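Local coordinates for N-acetylmuramoyl-L-alanine amidase (Mycobacteroides abscessus, PDB 7AGL), which probably uses zinc to cleave the amide bond between N-acetylmuramic acid and L-alanine in the peptidoglycan of the mycobacterial cell wall, at residues I9-P14 with A74-D79; W56-L61 with E198-Y203; G34-Q39 with P85-R90; H118-N123 with K177-L182; A128-P133 with N171-P176. One frame throughout, in Å; residues are numbered along the deposited sequence.

Contact 1: I9-P14 with A74-D79; sequences IVVLDP and AMTRGD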
# COMPACT_ATOMS: atom_id res chain seq x y z
N ILE A 9 -12.55 10.74 -4.59
CA ILE A 9 -12.16 10.46 -3.21
C ILE A 9 -11.16 9.31 -3.19
O ILE A 9 -11.47 8.22 -3.69
CB ILE A 9 -13.38 10.11 -2.33
CG1 ILE A 9 -14.34 11.30 -2.24
CG2 ILE A 9 -12.92 9.68 -0.94
CD1 ILE A 9 -15.73 10.91 -1.84
N VAL A 10 -9.99 9.53 -2.58
CA VAL A 10 -8.97 8.49 -2.45
C VAL A 10 -8.58 8.38 -0.97
O VAL A 10 -8.33 9.40 -0.32
CB VAL A 10 -7.74 8.80 -3.32
CG1 VAL A 10 -6.62 7.77 -3.08
CG2 VAL A 10 -8.15 8.84 -4.80
N VAL A 11 -8.53 7.13 -0.46
CA VAL A 11 -8.02 6.86 0.89
C VAL A 11 -6.65 6.20 0.78
O VAL A 11 -6.44 5.29 -0.04
CB VAL A 11 -8.98 5.99 1.74
CG1 VAL A 11 -8.48 5.89 3.17
CG2 VAL A 11 -10.39 6.55 1.72
N LEU A 12 -5.72 6.67 1.61
CA LEU A 12 -4.33 6.22 1.58
C LEU A 12 -3.99 5.54 2.89
O LEU A 12 -4.29 6.08 3.96
CB LEU A 12 -3.38 7.41 1.36
CG LEU A 12 -3.60 8.20 0.07
CD1 LEU A 12 -2.75 9.47 0.07
CD2 LEU A 12 -3.26 7.33 -1.13
N ASP A 13 -3.35 4.37 2.82
CA ASP A 13 -3.02 3.60 4.02
C ASP A 13 -1.51 3.39 4.13
O ASP A 13 -0.96 2.52 3.43
CB ASP A 13 -3.74 2.25 3.99
CG ASP A 13 -3.24 1.29 5.05
OD1 ASP A 13 -3.06 1.75 6.19
OD2 ASP A 13 -3.04 0.09 4.73
N PRO A 14 -0.78 4.19 4.97
CA PRO A 14 0.64 3.88 5.21
C PRO A 14 0.75 2.69 6.15
O PRO A 14 0.38 2.75 7.33
CB PRO A 14 1.17 5.17 5.85
CG PRO A 14 -0.04 5.91 6.38
CD PRO A 14 -1.29 5.24 5.87
N ALA A 74 -8.06 10.99 2.40
CA ALA A 74 -8.04 10.62 3.80
C ALA A 74 -6.94 9.60 4.01
O ALA A 74 -6.43 9.01 3.05
CB ALA A 74 -9.40 10.07 4.26
N MET A 75 -6.57 9.41 5.27
CA MET A 75 -5.53 8.46 5.66
C MET A 75 -6.07 7.58 6.77
O MET A 75 -7.02 7.94 7.47
CB MET A 75 -4.26 9.18 6.15
CG MET A 75 -3.58 10.02 5.07
SD MET A 75 -2.06 10.79 5.68
CE MET A 75 -2.60 11.60 7.19
N THR A 76 -5.44 6.41 6.93
CA THR A 76 -5.83 5.43 7.94
C THR A 76 -5.07 5.58 9.26
O THR A 76 -5.38 4.86 10.22
CB THR A 76 -5.60 4.02 7.43
OG1 THR A 76 -4.23 3.91 7.02
CG2 THR A 76 -6.52 3.71 6.26
N ARG A 77 -4.07 6.45 9.34
CA ARG A 77 -3.47 6.77 10.63
C ARG A 77 -2.97 8.20 10.61
O ARG A 77 -2.83 8.82 9.54
CB ARG A 77 -2.32 5.81 11.00
CG ARG A 77 -1.12 5.82 10.06
CD ARG A 77 -0.04 4.94 10.64
NE ARG A 77 0.94 4.41 9.68
CZ ARG A 77 2.25 4.59 9.76
NH1 ARG A 77 2.80 5.37 10.70
NH2 ARG A 77 3.03 3.99 8.88
N GLY A 78 -2.71 8.73 11.80
CA GLY A 78 -2.43 10.13 12.00
C GLY A 78 -1.04 10.44 12.53
O GLY A 78 -0.73 11.61 12.79
N ASP A 79 -0.20 9.43 12.69
CA ASP A 79 1.14 9.68 13.22
C ASP A 79 2.05 8.52 12.86
O ASP A 79 1.60 7.46 12.40
CB ASP A 79 1.12 9.89 14.73
CG ASP A 79 0.74 8.63 15.49
OD1 ASP A 79 1.55 7.67 15.50
OD2 ASP A 79 -0.37 8.61 16.06
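Val11 and Leu12 pair with Ala74 and Met75 as neighbouring parallel strands of the central sheet of this alpha/beta amidase, joined by a beta-alpha-beta crossover through helix 51-68. The bonding alternates as parallel strands require: Ala74 N gives to Val10 O, Leu12 N gives to Ala74 O at 2.8 Å, and Thr76 N gives to Leu12 O. Beta-branched Val11 and small Ala74 share one face and touch loosely, CG1 to CB 4.4 Å. Leu12 occupies the other face, against Val59 and Ile62 of helix 51-68.

Where strand pairing stops, side chains take over. Thr76 holds OG1 between its own backbone N and carbonyl carbon (chi1 55°), from where the hydroxyl donates to Asp13 OD1 at 2.6 Å, meeting the anti side of the carboxylate. OD1 also takes a salt bridge from Arg90, and OD2 is bonded to Ser104, so both oxygens of this buried acid have partners. Arg77 runs its chain past the Pro14 ring, with CG 3.8 Å from Pro14 CG, while its NH2 binds His52 O. Its NE gives a nearly straight bond of 2.9 Å to Pro14 O, which lies in the guanidinium plane.

Contact 2: W56-L61 with E198-Y203; sequences WNTVLL and EGRSKY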
# COMPACT_ATOMS: atom_id res chain seq x y z
N TRP A 56 4.71 5.97 5.98
CA TRP A 56 4.15 7.24 6.46
C TRP A 56 4.61 8.41 5.59
O TRP A 56 3.79 9.18 5.07
CB TRP A 56 4.57 7.44 7.91
CG TRP A 56 4.22 8.78 8.50
CD1 TRP A 56 5.09 9.77 8.88
CD2 TRP A 56 2.91 9.24 8.82
NE1 TRP A 56 4.39 10.83 9.42
CE2 TRP A 56 3.05 10.53 9.38
CE3 TRP A 56 1.63 8.70 8.69
CZ2 TRP A 56 1.95 11.28 9.81
CZ3 TRP A 56 0.55 9.44 9.08
CH2 TRP A 56 0.71 10.71 9.66
N ASN A 57 5.91 8.56 5.42
CA ASN A 57 6.43 9.71 4.69
C ASN A 57 6.05 9.65 3.22
O ASN A 57 5.75 10.69 2.62
CB ASN A 57 7.93 9.81 4.89
CG ASN A 57 8.26 10.47 6.23
OD1 ASN A 57 8.74 9.83 7.14
ND2 ASN A 57 7.95 11.75 6.34
N THR A 58 6.04 8.46 2.62
CA THR A 58 5.63 8.39 1.22
C THR A 58 4.15 8.72 1.06
O THR A 58 3.78 9.43 0.12
CB THR A 58 5.96 7.01 0.65
OG1 THR A 58 7.37 6.80 0.81
CG2 THR A 58 5.61 6.96 -0.85
N VAL A 59 3.30 8.23 1.97
CA VAL A 59 1.88 8.57 1.90
C VAL A 59 1.66 10.07 2.06
O VAL A 59 0.81 10.66 1.39
CB VAL A 59 1.08 7.76 2.94
CG1 VAL A 59 -0.29 8.40 3.20
CG2 VAL A 59 0.93 6.30 2.41
N LEU A 60 2.42 10.73 2.95
CA LEU A 60 2.25 12.18 3.08
C LEU A 60 2.51 12.89 1.75
O LEU A 60 1.82 13.85 1.40
CB LEU A 60 3.17 12.75 4.17
CG LEU A 60 2.91 12.27 5.60
CD1 LEU A 60 3.86 12.99 6.54
CD2 LEU A 60 1.47 12.53 5.99
N LEU A 61 3.50 12.42 1.00
CA LEU A 61 3.81 13.03 -0.29
C LEU A 61 2.73 12.72 -1.31
O LEU A 61 2.35 13.60 -2.10
CB LEU A 61 5.18 12.55 -0.78
CG LEU A 61 6.36 12.92 0.11
CD1 LEU A 61 7.61 12.21 -0.40
CD2 LEU A 61 6.59 14.44 0.14
N GLU A 198 14.23 12.46 -2.09
CA GLU A 198 13.82 12.52 -3.49
C GLU A 198 13.41 11.14 -4.01
O GLU A 198 12.61 11.05 -4.94
CB GLU A 198 14.94 13.11 -4.35
CG GLU A 198 14.56 13.35 -5.81
CD GLU A 198 13.50 14.43 -5.99
OE1 GLU A 198 13.15 15.09 -5.00
OE2 GLU A 198 13.04 14.62 -7.14
N GLY A 199 13.96 10.07 -3.43
CA GLY A 199 13.47 8.74 -3.75
C GLY A 199 12.02 8.55 -3.35
O GLY A 199 11.21 8.03 -4.12
N ARG A 200 11.66 9.00 -2.14
CA ARG A 200 10.28 8.90 -1.70
C ARG A 200 9.36 9.76 -2.56
O ARG A 200 8.24 9.35 -2.89
CB ARG A 200 10.18 9.27 -0.22
CG ARG A 200 10.93 8.28 0.66
CD ARG A 200 10.66 8.53 2.15
NE ARG A 200 11.17 9.82 2.65
CZ ARG A 200 12.39 9.98 3.15
NH1 ARG A 200 13.21 8.93 3.18
NH2 ARG A 200 12.79 11.17 3.61
N SER A 201 9.86 10.93 -2.98
CA SER A 201 9.09 11.76 -3.90
C SER A 201 8.84 11.05 -5.22
O SER A 201 7.72 11.07 -5.75
CB SER A 201 9.82 13.10 -4.11
OG SER A 201 9.09 13.94 -4.97
N LYS A 202 9.88 10.40 -5.78
CA LYS A 202 9.69 9.66 -7.04
C LYS A 202 8.71 8.50 -6.89
O LYS A 202 7.88 8.27 -7.77
CB LYS A 202 11.04 9.13 -7.55
CG LYS A 202 11.89 10.15 -8.25
CD LYS A 202 13.05 9.44 -8.93
CE LYS A 202 13.04 9.67 -10.43
NZ LYS A 202 13.14 11.12 -10.75
N TYR A 203 8.82 7.74 -5.79
CA TYR A 203 7.80 6.72 -5.51
C TYR A 203 6.41 7.32 -5.49
O TYR A 203 5.46 6.78 -6.08
CB TYR A 203 8.08 6.05 -4.17
CG TYR A 203 9.17 5.00 -4.14
CD1 TYR A 203 9.26 4.02 -5.13
CD2 TYR A 203 10.09 4.99 -3.10
CE1 TYR A 203 10.25 3.05 -5.08
CE2 TYR A 203 11.08 4.03 -3.04
CZ TYR A 203 11.16 3.06 -4.03
OH TYR A 203 12.16 2.11 -3.95
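Arg200 leaves its helix with CG anti to its own carbonyl carbon (chi1 -65°), which aims the chain at helix segment 56-61, and a bend at chi3 (-65°) then turns NE along that surface. Leu61 uses the same kind of first rotation, carrying its branch outward so that CD1 settles on the facing backbone. Mostly the aliphatic part of the arginine does the touching, joined by the first guanidinium nitrogen. Its CB lies 3.9 Å from Leu61 CD1, its CG 3.9 Å from Thr58 OG1, and its NE 3.9 Å from Asn57 CB, so one long side chain lies against three residues on the facing side of the other helix. A long flexible chain suits this place because its methylenes can pack while its charged end goes on to bond Met194 O through NH1.

The two segments belong to helices 51-68 and 197-215, which pack beside each other on the sheet face that carries Val10 and Leu12. Their local axes approach to 8.8 Å and are 56° apart in direction. Thr58 fits where the helices come near: its short branched side chain crosses the arginine, OG1 is already bonded to Phe54 O one turn earlier, and the methyl CG2 is left to pack 4.2 Å from Tyr203 CB. No hydrogen bond joins the segments; they meet by van der Waals contact. Leu61 CD1 also meets the backbone here, 3.7 Å from Ser201 N.

Contact 3: G34-Q39 with P85-R90; sequences GTKSCQ and PCIDKR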
# COMPACT_ATOMS: atom_id res chain seq x y z
N GLY A 34 -10.99 -16.86 8.09
CA GLY A 34 -10.00 -17.07 9.12
C GLY A 34 -9.79 -15.84 9.98
O GLY A 34 -10.58 -14.90 9.93
N THR A 35 -8.73 -15.86 10.78
CA THR A 35 -8.33 -14.69 11.55
C THR A 35 -6.84 -14.44 11.32
O THR A 35 -6.10 -15.35 10.95
CB THR A 35 -8.59 -14.87 13.07
OG1 THR A 35 -7.82 -15.96 13.58
CG2 THR A 35 -10.07 -15.14 13.34
N LYS A 36 -6.43 -13.19 11.52
CA LYS A 36 -5.04 -12.79 11.40
C LYS A 36 -4.72 -11.84 12.55
O LYS A 36 -5.63 -11.28 13.16
CB LYS A 36 -4.74 -12.06 10.07
CG LYS A 36 -4.85 -12.89 8.81
CD LYS A 36 -4.68 -11.95 7.60
CE LYS A 36 -3.51 -10.98 7.78
NZ LYS A 36 -3.52 -9.84 6.80
N SER A 37 -3.43 -11.67 12.85
CA SER A 37 -3.06 -10.71 13.89
C SER A 37 -3.55 -9.30 13.54
O SER A 37 -3.47 -8.87 12.38
CB SER A 37 -1.54 -10.69 14.06
OG SER A 37 -1.08 -11.92 14.60
N CYS A 38 -3.99 -8.57 14.58
CA CYS A 38 -4.41 -7.17 14.43
C CYS A 38 -3.39 -6.34 13.65
O CYS A 38 -3.75 -5.55 12.77
CB CYS A 38 -4.64 -6.56 15.83
SG CYS A 38 -4.39 -4.74 15.92
N GLN A 39 -2.11 -6.47 13.99
CA GLN A 39 -1.06 -5.76 13.27
C GLN A 39 0.21 -6.58 13.33
O GLN A 39 0.32 -7.57 14.07
CB GLN A 39 -0.81 -4.35 13.83
CG GLN A 39 -1.47 -3.18 13.11
CD GLN A 39 -1.06 -3.04 11.65
OE1 GLN A 39 -0.09 -3.65 11.18
NE2 GLN A 39 -1.81 -2.24 10.93
N PRO A 85 -4.33 1.90 13.93
CA PRO A 85 -5.48 0.99 13.86
C PRO A 85 -5.11 -0.39 13.35
O PRO A 85 -4.20 -0.55 12.53
CB PRO A 85 -6.44 1.69 12.89
CG PRO A 85 -5.98 3.11 12.84
CD PRO A 85 -4.48 3.05 13.03
N CYS A 86 -5.84 -1.39 13.85
CA CYS A 86 -5.71 -2.77 13.38
C CYS A 86 -6.05 -2.88 11.89
O CYS A 86 -6.74 -2.03 11.32
CB CYS A 86 -6.63 -3.70 14.17
SG CYS A 86 -6.26 -3.87 15.94
N ILE A 87 -5.60 -3.97 11.26
CA ILE A 87 -5.80 -4.09 9.81
C ILE A 87 -7.28 -4.16 9.45
O ILE A 87 -7.68 -3.66 8.39
CB ILE A 87 -5.05 -5.31 9.22
CG1 ILE A 87 -5.43 -6.61 9.92
CG2 ILE A 87 -3.54 -5.06 9.26
CD1 ILE A 87 -4.69 -7.84 9.41
N ASP A 88 -8.12 -4.78 10.29
CA ASP A 88 -9.54 -4.80 9.94
C ASP A 88 -10.17 -3.42 10.11
O ASP A 88 -10.94 -2.97 9.26
CB ASP A 88 -10.31 -5.88 10.73
CG ASP A 88 -10.28 -5.70 12.26
OD1 ASP A 88 -9.30 -5.14 12.81
OD2 ASP A 88 -11.25 -6.18 12.93
N LYS A 89 -9.80 -2.72 11.19
CA LYS A 89 -10.26 -1.35 11.39
C LYS A 89 -9.82 -0.42 10.26
O LYS A 89 -10.57 0.48 9.85
CB LYS A 89 -9.73 -0.84 12.73
CG LYS A 89 -10.23 0.53 13.09
CD LYS A 89 -11.73 0.48 13.24
CE LYS A 89 -12.27 1.79 13.70
NZ LYS A 89 -13.74 1.73 13.88
N ARG A 90 -8.61 -0.60 9.74
CA ARG A 90 -8.17 0.24 8.63
C ARG A 90 -9.07 0.05 7.41
O ARG A 90 -9.41 1.02 6.72
CB ARG A 90 -6.72 -0.07 8.27
CG ARG A 90 -5.76 0.45 9.32
CD ARG A 90 -4.31 0.15 8.91
NE ARG A 90 -3.42 0.48 10.02
CZ ARG A 90 -2.21 1.03 9.91
NH1 ARG A 90 -1.69 1.33 8.72
NH2 ARG A 90 -1.52 1.28 11.02
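Cys38 and Cys86 form the tight part of this contact, a disulfide with SG to SG at 2.1 Å and a chi3 of -87°, close to the 90° twist that a relaxed S-S bond adopts. A cysteine pair suits this place because it gives the partly exposed strand a covalent tie to the helix start, beyond its few side-chain contacts. Beside it, Ile87 N donates to Cys38 O at 2.9 Å in the carbonyl plane. Cys86 is the N-cap residue of helix 87-96, so the covalent link and this bond together fasten the first turn of the helix to the segment 34-39. The helix-start N-H of Ile87, which no earlier turn of the helix can serve, thereby finds its acceptor.

Gln39 closes the inner side. Bent at chi2, it brings NE2 over one face of the Arg90 guanidinium, 3.4 Å from Arg90 CZ. The nearby Arg90 NE is a second donor and does not bond to it; instead both groups turn to Pro85 O, strongly from Arg90 NE at 2.8 Å and weakly from Gln39 NE2 at 3.3 Å.

Toward strand 35-37 the packing thins to the end of one side chain. Ile87, its CG1 held between backbone N and carbonyl carbon (chi1 56°), extends CD1 to 3.4 Å from Ser37 O, and the Lys36 side chain crosses it steeply, its NZ 3.5 Å from that methyl.

Val28 of strand 27-29 lies against Cys38 and Ile87, Ala168 of helix 168-171 against Lys36 and Ile87, and Arg90 reaches Asp13 and Pro14 of strand 9-14.

Contact 4: H118-N123 with K177-L182; sequences HVNYSN and KVLVEL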
# COMPACT_ATOMS: atom_id res chain seq x y z
N HIS A 118 5.90 -4.66 -6.20
CA HIS A 118 4.80 -5.50 -6.66
C HIS A 118 3.47 -4.98 -6.13
O HIS A 118 3.37 -4.50 -5.00
CB HIS A 118 5.01 -7.02 -6.34
CG HIS A 118 5.11 -7.38 -4.89
ND1 HIS A 118 6.23 -7.12 -4.13
CD2 HIS A 118 4.28 -8.11 -4.10
CE1 HIS A 118 6.06 -7.61 -2.91
NE2 HIS A 118 4.89 -8.22 -2.87
N VAL A 119 2.46 -5.06 -7.00
CA VAL A 119 1.11 -4.58 -6.74
C VAL A 119 0.26 -5.78 -6.35
O VAL A 119 0.02 -6.68 -7.17
CB VAL A 119 0.53 -3.87 -7.98
CG1 VAL A 119 -0.91 -3.38 -7.69
CG2 VAL A 119 1.45 -2.71 -8.43
N ASN A 120 -0.16 -5.82 -5.08
CA ASN A 120 -0.96 -6.91 -4.55
C ASN A 120 -2.43 -6.58 -4.67
O ASN A 120 -2.85 -5.44 -4.44
CB ASN A 120 -0.63 -7.15 -3.07
CG ASN A 120 0.83 -7.51 -2.86
OD1 ASN A 120 1.19 -8.69 -2.87
ND2 ASN A 120 1.69 -6.49 -2.71
N TYR A 121 -3.22 -7.59 -5.04
CA TYR A 121 -4.66 -7.42 -5.19
C TYR A 121 -5.37 -8.70 -4.78
O TYR A 121 -4.78 -9.79 -4.78
CB TYR A 121 -5.02 -7.04 -6.64
CG TYR A 121 -4.76 -8.14 -7.64
CD1 TYR A 121 -3.49 -8.33 -8.18
CD2 TYR A 121 -5.78 -8.99 -8.05
CE1 TYR A 121 -3.24 -9.36 -9.08
CE2 TYR A 121 -5.55 -10.02 -8.95
CZ TYR A 121 -4.28 -10.19 -9.46
OH TYR A 121 -4.05 -11.21 -10.37
N SER A 122 -6.65 -8.56 -4.46
CA SER A 122 -7.43 -9.70 -3.98
C SER A 122 -7.67 -10.72 -5.09
O SER A 122 -8.19 -10.39 -6.16
CB SER A 122 -8.77 -9.21 -3.42
OG SER A 122 -9.53 -10.32 -2.94
N ASN A 123 -7.29 -11.97 -4.82
CA ASN A 123 -7.55 -13.05 -5.77
C ASN A 123 -7.65 -14.37 -5.01
O ASN A 123 -6.76 -14.69 -4.22
CB ASN A 123 -6.44 -13.14 -6.82
CG ASN A 123 -6.85 -13.95 -8.04
OD1 ASN A 123 -8.02 -13.95 -8.44
ND2 ASN A 123 -5.89 -14.65 -8.63
N LYS A 177 -9.14 -1.33 -4.63
CA LYS A 177 -8.03 -1.16 -3.71
C LYS A 177 -6.84 -1.97 -4.19
O LYS A 177 -7.00 -3.08 -4.70
CB LYS A 177 -8.43 -1.59 -2.28
CG LYS A 177 -7.26 -1.49 -1.27
CD LYS A 177 -7.69 -1.90 0.13
CE LYS A 177 -6.54 -1.74 1.10
NZ LYS A 177 -6.99 -1.96 2.52
N VAL A 178 -5.64 -1.42 -4.02
CA VAL A 178 -4.41 -2.17 -4.25
C VAL A 178 -3.48 -1.91 -3.08
O VAL A 178 -3.58 -0.88 -2.39
CB VAL A 178 -3.72 -1.79 -5.60
CG1 VAL A 178 -4.62 -2.18 -6.77
CG2 VAL A 178 -3.37 -0.30 -5.64
N LEU A 179 -2.60 -2.87 -2.82
CA LEU A 179 -1.55 -2.74 -1.81
C LEU A 179 -0.24 -2.79 -2.58
O LEU A 179 0.11 -3.84 -3.14
CB LEU A 179 -1.63 -3.85 -0.76
CG LEU A 179 -0.68 -3.76 0.45
CD1 LEU A 179 -1.18 -4.70 1.57
CD2 LEU A 179 0.79 -4.07 0.14
N VAL A 180 0.47 -1.66 -2.62
CA VAL A 180 1.70 -1.56 -3.38
C VAL A 180 2.86 -1.76 -2.42
O VAL A 180 3.07 -0.96 -1.52
CB VAL A 180 1.82 -0.21 -4.10
CG1 VAL A 180 3.09 -0.18 -4.95
CG2 VAL A 180 0.59 0.03 -4.99
N GLU A 181 3.62 -2.84 -2.62
CA GLU A 181 4.93 -3.01 -2.01
C GLU A 181 5.93 -2.31 -2.93
O GLU A 181 6.17 -2.76 -4.06
CB GLU A 181 5.25 -4.49 -1.82
CG GLU A 181 4.37 -5.20 -0.76
CD GLU A 181 4.92 -5.07 0.64
OE1 GLU A 181 5.91 -4.33 0.80
OE2 GLU A 181 4.36 -5.71 1.57
N LEU A 182 6.49 -1.18 -2.48
CA LEU A 182 7.24 -0.34 -3.41
C LEU A 182 8.64 -0.87 -3.68
O LEU A 182 9.23 -0.54 -4.71
CB LEU A 182 7.30 1.11 -2.90
CG LEU A 182 6.00 1.88 -3.13
CD1 LEU A 182 5.99 3.21 -2.35
CD2 LEU A 182 5.79 2.15 -4.60
O HOH W 1 -7.16 -5.84 -4.00
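Leu179 O is gripped twice by one residue: Asn120 N donates to it at 2.8 Å, and Asn120 ND2 at 3.1 Å from the opposite face of the carbonyl plane. The side-chain bond arrives 37° out of that plane, not on a lone pair, yet it lies in the plane of the asparagine amide. Asparagine suits the site because a short amide can reach across to the neighbouring strand while its OD1 accepts from Arg164.

The strands 118-122 and 177-184 run antiparallel within the otherwise largely parallel sheet of the amidase. Asn120 and Leu179 form a hydrogen-bonded pair, completed by Leu179 N to Asn120 O; His118 and Glu181 form the next, His118 N giving to Glu181 O at 2.9 Å. On the face shared by these four residues, Glu181 and His118 lie side by side and point the same way. Glu181 CB sits over one face of the imidazole in a CH-pi contact, 3.8 Å from the ring centroid of His118. The Glu181 chain bends at chi2 (-87°); the nearest atoms of its side chain and the zinc ion are about 4 Å apart, placing this end of the strand pair at the metal site of His16, Glu51 and His106.

The opposite face is apolar. Between the hydrogen-bonded pairs lies the non-hydrogen-bonded pair of Val119 and Val180, and Val119 CG1 packs 3.8 Å from Val178 CB; helix 132-147 lies against these valines. Beyond the paired part, a water accepts from Ser122 N at 2.8 Å and donates to Lys177 O at 2.9 Å.

Contact 5: A128-P133 with N171-P176; sequences AVQGEP and NLAQHP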
# COMPACT_ATOMS: atom_id res chain seq x y z
N ALA A 128 -18.00 -8.34 -5.93
CA ALA A 128 -17.93 -7.93 -7.33
C ALA A 128 -16.89 -6.83 -7.55
O ALA A 128 -16.21 -6.81 -8.58
CB ALA A 128 -19.31 -7.46 -7.82
N VAL A 129 -16.75 -5.90 -6.60
CA VAL A 129 -15.81 -4.80 -6.84
C VAL A 129 -14.39 -5.33 -6.84
O VAL A 129 -13.51 -4.76 -7.50
CB VAL A 129 -16.00 -3.67 -5.81
CG1 VAL A 129 -15.46 -4.08 -4.45
CG2 VAL A 129 -15.32 -2.40 -6.28
N GLN A 130 -14.13 -6.43 -6.14
CA GLN A 130 -12.79 -7.00 -6.13
C GLN A 130 -12.46 -7.74 -7.42
O GLN A 130 -11.33 -8.23 -7.56
CB GLN A 130 -12.63 -7.93 -4.93
CG GLN A 130 -12.62 -7.20 -3.60
CD GLN A 130 -12.51 -8.16 -2.44
OE1 GLN A 130 -12.13 -9.31 -2.62
NE2 GLN A 130 -12.84 -7.69 -1.24
N GLY A 131 -13.40 -7.83 -8.36
CA GLY A 131 -13.15 -8.42 -9.65
C GLY A 131 -12.57 -7.42 -10.63
O GLY A 131 -11.54 -6.79 -10.33
N GLU A 132 -13.24 -7.22 -11.76
CA GLU A 132 -12.70 -6.37 -12.82
C GLU A 132 -12.31 -4.96 -12.36
O GLU A 132 -11.24 -4.49 -12.78
CB GLU A 132 -13.72 -6.30 -13.98
CG GLU A 132 -13.22 -5.58 -15.23
CD GLU A 132 -13.25 -4.06 -15.14
OE1 GLU A 132 -14.04 -3.51 -14.33
OE2 GLU A 132 -12.48 -3.41 -15.88
N PRO A 133 -13.09 -4.25 -11.53
CA PRO A 133 -12.65 -2.91 -11.12
C PRO A 133 -11.32 -2.91 -10.41
O PRO A 133 -10.55 -1.95 -10.53
CB PRO A 133 -13.77 -2.43 -10.19
CG PRO A 133 -14.98 -3.19 -10.67
CD PRO A 133 -14.46 -4.54 -11.06
N ASN A 171 -9.00 -8.43 1.40
CA ASN A 171 -10.23 -9.21 1.48
C ASN A 171 -11.42 -8.37 1.92
O ASN A 171 -12.56 -8.64 1.50
CB ASN A 171 -10.05 -10.37 2.46
CG ASN A 171 -8.95 -11.32 2.04
OD1 ASN A 171 -8.57 -11.37 0.87
ND2 ASN A 171 -8.44 -12.10 2.99
N LEU A 172 -11.20 -7.38 2.78
CA LEU A 172 -12.29 -6.62 3.39
C LEU A 172 -12.69 -5.39 2.57
O LEU A 172 -13.60 -4.65 2.97
CB LEU A 172 -11.87 -6.17 4.81
CG LEU A 172 -11.70 -7.33 5.79
CD1 LEU A 172 -10.99 -6.83 7.06
CD2 LEU A 172 -13.05 -7.97 6.14
N ALA A 173 -12.04 -5.15 1.42
CA ALA A 173 -12.29 -3.93 0.66
C ALA A 173 -13.66 -3.96 -0.01
O ALA A 173 -14.04 -4.96 -0.63
CB ALA A 173 -11.20 -3.76 -0.41
N GLN A 174 -14.41 -2.86 0.12
CA GLN A 174 -15.67 -2.67 -0.59
C GLN A 174 -15.54 -1.73 -1.79
O GLN A 174 -16.54 -1.43 -2.45
CB GLN A 174 -16.75 -2.16 0.38
CG GLN A 174 -17.00 -3.11 1.55
CD GLN A 174 -17.56 -4.45 1.08
OE1 GLN A 174 -18.44 -4.50 0.22
NE2 GLN A 174 -17.03 -5.53 1.63
N HIS A 175 -14.33 -1.25 -2.08
CA HIS A 175 -14.05 -0.30 -3.15
C HIS A 175 -12.74 -0.72 -3.80
O HIS A 175 -11.99 -1.50 -3.21
CB HIS A 175 -13.97 1.13 -2.60
CG HIS A 175 -15.21 1.53 -1.86
ND1 HIS A 175 -15.39 1.26 -0.52
CD2 HIS A 175 -16.37 2.05 -2.31
CE1 HIS A 175 -16.60 1.66 -0.16
NE2 HIS A 175 -17.21 2.15 -1.22
N PRO A 176 -12.46 -0.25 -5.01
CA PRO A 176 -11.22 -0.69 -5.68
C PRO A 176 -10.00 -0.34 -4.83
O PRO A 176 -9.84 0.80 -4.36
CB PRO A 176 -11.24 0.08 -7.01
CG PRO A 176 -12.68 0.37 -7.25
CD PRO A 176 -13.24 0.65 -5.88
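Gln130 presents the edge of its flat amide to Asn171 and Ala173, whose carbonyl oxygens both lie within 8° of the amide plane. Each N-H of NE2 serves one of them: Asn171 O at 2.9 Å and Ala173 O at 3.0 Å. The two acceptors are met differently. On Ala173 O the donor lies on a lone pair, whereas at Asn171 it stands above the carbonyl plane, 67° out of it. At the other end of the amide, OE1 accepts from Ser122 OG and Val126 N, so this buried group is used on both its donor and acceptor sides. The length of glutamine, extended beyond CG, lets it bridge from one backbone to the next.

Beside it the contact is apolar. Val129 holds CG1 between its backbone N and carbonyl carbon (chi1 74°), and this branch lies 3.5 Å from Gln174 O. The other methyl, CG2, comes 3.7 Å from Pro176 CD. The rigid Pro176 ring also approaches Pro133, CG to CB at 4.2 Å.

Val129 and Gln130 are the central residues of a type I beta turn, closed by Gly131 N to Ala128 O at 3.0 Å. Gly131 is in turn the N-cap of helix 132-147. The arrangement is loop packing at one end of an alpha/beta sheet, where a helix-starting turn meets the loop between helix 168-171 and strand 177-184.

From the N terminus, contact 1 returns residues 74-79 to the first strand, closing a loop that holds helix 51-68. Contact 3 opens inside that loop and closes beyond it, so the two cross; they meet where Arg90 bridges to Asp13. Contact 2 starts within both loops and closes near the C terminus, crossing each and setting helix 51-68 against helix 197-215. Its Trp56 packs on Gly78 and Asp79. Contact 4 lies nested inside contact 2, adding strand 118-122, antiparallel to its neighbour 177-184, to the sheet that contact 1 also joins. Contact 5 is nested in turn within contact 4 and touches it through Ser122 and Gln130.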